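Local atomic coordinates of ARO (armadillo repeats only protein) (Plasmodium falciparum Santa Lucia, PDB entry 5EWP), a protein that probably serves as an armadillo-repeat binding scaffold in the translocation and attachment of rhoptries to the apical pole of the malaria parasite. Residues I172-L175 with V176-L179; A197-H200 with L201-F204. All coordinates share one frame; numbering follows the deposited sequence.

Contact 1: residues I172-L175 with V176-L179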
# COMPACT_ATOMS: atom_id res chain seq x y z
N ILE A 172 2.95 9.47 10.56
CA ILE A 172 4.30 10.00 10.44
C ILE A 172 5.29 9.17 11.26
O ILE A 172 6.42 8.92 10.83
CB ILE A 172 4.35 11.48 10.84
CG1 ILE A 172 3.64 12.32 9.77
CG2 ILE A 172 5.79 11.96 11.00
CD1 ILE A 172 4.28 12.20 8.40
N THR A 173 4.86 8.72 12.44
CA THR A 173 5.67 7.80 13.23
C THR A 173 6.09 6.58 12.40
O THR A 173 7.27 6.24 12.35
CB THR A 173 4.92 7.33 14.48
OG1 THR A 173 4.46 8.48 15.22
CG2 THR A 173 5.84 6.48 15.36
N GLN A 174 5.13 5.96 11.73
CA GLN A 174 5.44 4.76 10.95
C GLN A 174 6.33 5.08 9.75
O GLN A 174 7.26 4.33 9.46
CB GLN A 174 4.16 4.07 10.50
CG GLN A 174 3.33 3.55 11.63
CD GLN A 174 4.16 2.80 12.65
OE1 GLN A 174 4.95 1.92 12.30
NE2 GLN A 174 4.01 3.17 13.92
N LEU A 175 6.06 6.19 9.06
CA LEU A 175 6.91 6.56 7.93
C LEU A 175 8.34 6.80 8.33
O LEU A 175 9.27 6.38 7.64
CB LEU A 175 6.40 7.83 7.24
CG LEU A 175 5.41 7.76 6.11
CD1 LEU A 175 5.25 9.17 5.51
CD2 LEU A 175 5.92 6.75 5.08
N VAL A 176 8.51 7.52 9.43
CA VAL A 176 9.83 7.86 9.91
C VAL A 176 10.56 6.58 10.29
O VAL A 176 11.75 6.43 10.03
CB VAL A 176 9.77 8.86 11.09
CG1 VAL A 176 11.13 8.98 11.77
CG2 VAL A 176 9.32 10.22 10.58
N ASN A 177 9.83 5.62 10.87
CA ASN A 177 10.43 4.33 11.18
C ASN A 177 10.91 3.56 9.95
O ASN A 177 11.84 2.76 10.04
CB ASN A 177 9.44 3.45 11.95
CG ASN A 177 9.24 3.93 13.37
OD1 ASN A 177 9.90 4.87 13.82
ND2 ASN A 177 8.33 3.28 14.09
N LEU A 178 10.29 3.81 8.80
CA LEU A 178 10.75 3.16 7.58
C LEU A 178 12.12 3.66 7.15
O LEU A 178 12.76 3.05 6.31
CB LEU A 178 9.73 3.35 6.44
CG LEU A 178 8.39 2.64 6.64
CD1 LEU A 178 7.43 2.85 5.47
CD2 LEU A 178 8.59 1.18 6.90
N LEU A 179 12.57 4.77 7.74
CA LEU A 179 13.91 5.28 7.43
C LEU A 179 15.03 4.45 8.09
O LEU A 179 16.18 4.50 7.66
CB LEU A 179 14.05 6.73 7.88
CG LEU A 179 13.11 7.76 7.26
CD1 LEU A 179 13.21 9.09 8.02
CD2 LEU A 179 13.43 7.95 5.79

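Contact 2: residues A197-H200 with L201-F204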
# COMPACT_ATOMS: atom_id res chain seq x y z
N ALA A 197 10.61 6.29 1.48
CA ALA A 197 10.07 6.96 2.65
C ALA A 197 10.55 8.42 2.74
O ALA A 197 9.82 9.27 3.20
CB ALA A 197 10.45 6.18 3.92
N ILE A 198 11.77 8.70 2.30
CA ILE A 198 12.26 10.07 2.23
C ILE A 198 11.33 10.88 1.34
O ILE A 198 10.86 11.96 1.71
CB ILE A 198 13.68 10.16 1.67
CG1 ILE A 198 14.68 9.55 2.65
CG2 ILE A 198 14.06 11.63 1.40
CD1 ILE A 198 16.07 9.41 2.08
N TYR A 199 11.04 10.34 0.17
CA TYR A 199 10.16 11.02 -0.78
C TYR A 199 8.74 11.17 -0.23
O TYR A 199 8.06 12.16 -0.49
CB TYR A 199 10.15 10.29 -2.11
CG TYR A 199 11.49 10.27 -2.80
CD1 TYR A 199 12.38 11.34 -2.69
CD2 TYR A 199 11.88 9.18 -3.57
CE1 TYR A 199 13.62 11.31 -3.33
CE2 TYR A 199 13.10 9.14 -4.20
CZ TYR A 199 13.97 10.20 -4.08
OH TYR A 199 15.18 10.12 -4.73
N HIS A 200 8.27 10.16 0.50
CA HIS A 200 6.94 10.26 1.10
C HIS A 200 6.88 11.41 2.11
O HIS A 200 5.90 12.16 2.15
CB HIS A 200 6.55 8.94 1.78
CG HIS A 200 6.45 7.77 0.85
ND1 HIS A 200 6.19 7.90 -0.50
CD2 HIS A 200 6.59 6.44 1.07
CE1 HIS A 200 6.15 6.71 -1.06
NE2 HIS A 200 6.40 5.80 -0.13
N LEU A 201 7.91 11.54 2.93
CA LEU A 201 7.96 12.59 3.93
C LEU A 201 7.99 13.98 3.29
O LEU A 201 7.29 14.89 3.74
CB LEU A 201 9.18 12.40 4.84
CG LEU A 201 9.04 11.21 5.80
CD1 LEU A 201 10.39 10.85 6.43
CD2 LEU A 201 7.99 11.50 6.87
N GLU A 202 8.76 14.12 2.22
CA GLU A 202 8.76 15.37 1.47
C GLU A 202 7.37 15.69 0.93
O GLU A 202 6.91 16.83 1.02
CB GLU A 202 9.77 15.31 0.32
CG GLU A 202 11.22 15.33 0.77
CD GLU A 202 12.19 15.37 -0.40
OE1 GLU A 202 11.89 14.78 -1.45
OE2 GLU A 202 13.27 16.00 -0.25
N ASP A 203 6.69 14.68 0.39
CA ASP A 203 5.36 14.87 -0.17
C ASP A 203 4.33 15.24 0.88
O ASP A 203 3.33 15.91 0.59
CB ASP A 203 4.91 13.62 -0.94
CG ASP A 203 5.69 13.43 -2.23
OD1 ASP A 203 6.44 14.36 -2.60
OD2 ASP A 203 5.56 12.38 -2.88
N PHE A 204 4.57 14.80 2.11
CA PHE A 204 3.75 15.18 3.25
C PHE A 204 3.97 16.66 3.59
O PHE A 204 3.02 17.40 3.82
CB PHE A 204 4.08 14.31 4.46
CG PHE A 204 3.23 14.60 5.67
CD1 PHE A 204 1.96 14.07 5.78
CD2 PHE A 204 3.72 15.38 6.71
CE1 PHE A 204 1.17 14.32 6.90
CE2 PHE A 204 2.95 15.63 7.83
CZ PHE A 204 1.66 15.11 7.93
O HOH W 1 6.63 9.66 -2.65

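Contact 1: residues I172-L175 with V176-L179
In the short helix 171-177 of this armadillo-type fold, Ile-172 and Val-176 face the same way one turn apart. Their CG2 methyls lie 4.0 Å from each other, the two branched side chains crossing at a slant. The CG2 of Ile-172 is anti to its backbone N, whereas that of Val-176 sits beside its own N (CG1 takes the anti place, chi1 168°), which brings this methyl over the preceding turn, 3.2 Å from Ile-172 O. The valine methyls branch close to the backbone, and one of them can therefore cover this carbonyl.

Beneath them run helical bonds, from Val-176 N to Ile-172 O at 2.9 Å and from Asn-177 N to Thr-173 O at 3.0 Å. Then the pattern changes: Leu-178 N gives a weak bond to Gln-174 O, and a second of 3.0 Å to Leu-175 O, with the donor above the carbonyl plane, as in a tighter, three-residue spacing.

On the more open side, the amides of Gln-174 and Asn-177 stand nearly perpendicular (88°), with OE1 of Gln-174 and ND2 of Asn-177 4.1 Å apart, near neighbours rather than bonded partners. Leu-175 and Leu-178 turn inward, with CD2 of Leu-175 4.2 Å from CD1 of Leu-178.

Both leucines rest on Ala-149 of helix 142-156, while Ile-172 reaches Phe-166 and Leu-167 of helix 160-168.

Contact 2: residues A197-H200 with L201-F204
His-200 and Asp-203 are joined through a water, which lies 2.8 Å from ND1 of His-200 and donates a hydrogen bond of 2.9 Å to OD2 of Asp-203. The water spans a gap that the side chains do not close themselves, since ND1 of His-200 and OD2 of Asp-203 are 5.1 Å apart. The same OD2 forms a salt bridge with Arg-153 of helix 142-156, so the carboxylate faces both a cation and a water; the arginine would be expected to favour the ionised form of the aspartate. The CG of Asp-203 lies near Tyr-199 O, one turn back.

A second carboxylate meets an aromatic edge. Tyr-199 and Glu-202 run side by side in the same direction, and OE1 of Glu-202 comes in the ring plane to CD1 of Tyr-199 at 3.7 Å, the carboxylate turned 36° from the ring. A ring edge carries slight positive charge and tolerates such an oxygen. The chain of Glu-202 is extended beyond CG, which carries its acid alongside the ring on the more exposed side.

These residues belong to helix 192-205 of the armadillo-type solenoid, an amphipathic helix whose other side is apolar. Its backbone bonds are regular, from Leu-201 N to Ala-197 O (3.0 Å), Glu-202 N to Ile-198 O (3.1 Å) and Asp-203 N to Tyr-199 O (3.0 Å).

On that apolar side, the Leu-201 side chain touches Leu-246 of helix 237-250. Its CG also rests against the carbonyl oxygen of the preceding turn, 3.3 Å from Ala-197 O. Phe-204, its CG anti to the backbone N (chi1 -177°), sends its ring away from the preceding turn to meet Phe-215 with planes at about 45°.

Contact 1 and contact 2 lie on consecutive helices, 171-177 and 192-205, with centres about 10 Å apart, and their apolar sides meet directly. CD1 of Ile-172 touches CD2 of Phe-204 at 3.7 Å, Leu-179 packs against Ile-198 and Leu-201, and CD1 of Leu-175 lies 3.8 Å from CD2 of Leu-201. Both are largely buried, each with a polar margin, and both also lean on helix 142-156. Their chemistry differs there: in contact 1, Leu-175 and Leu-178 lie against Ala-149, whereas contact 2 adds a salt bridge from Asp-203 to Arg-153. The more exposed margin is neutral in 172-179, with threonine and amides, but acidic and aromatic in 197-204.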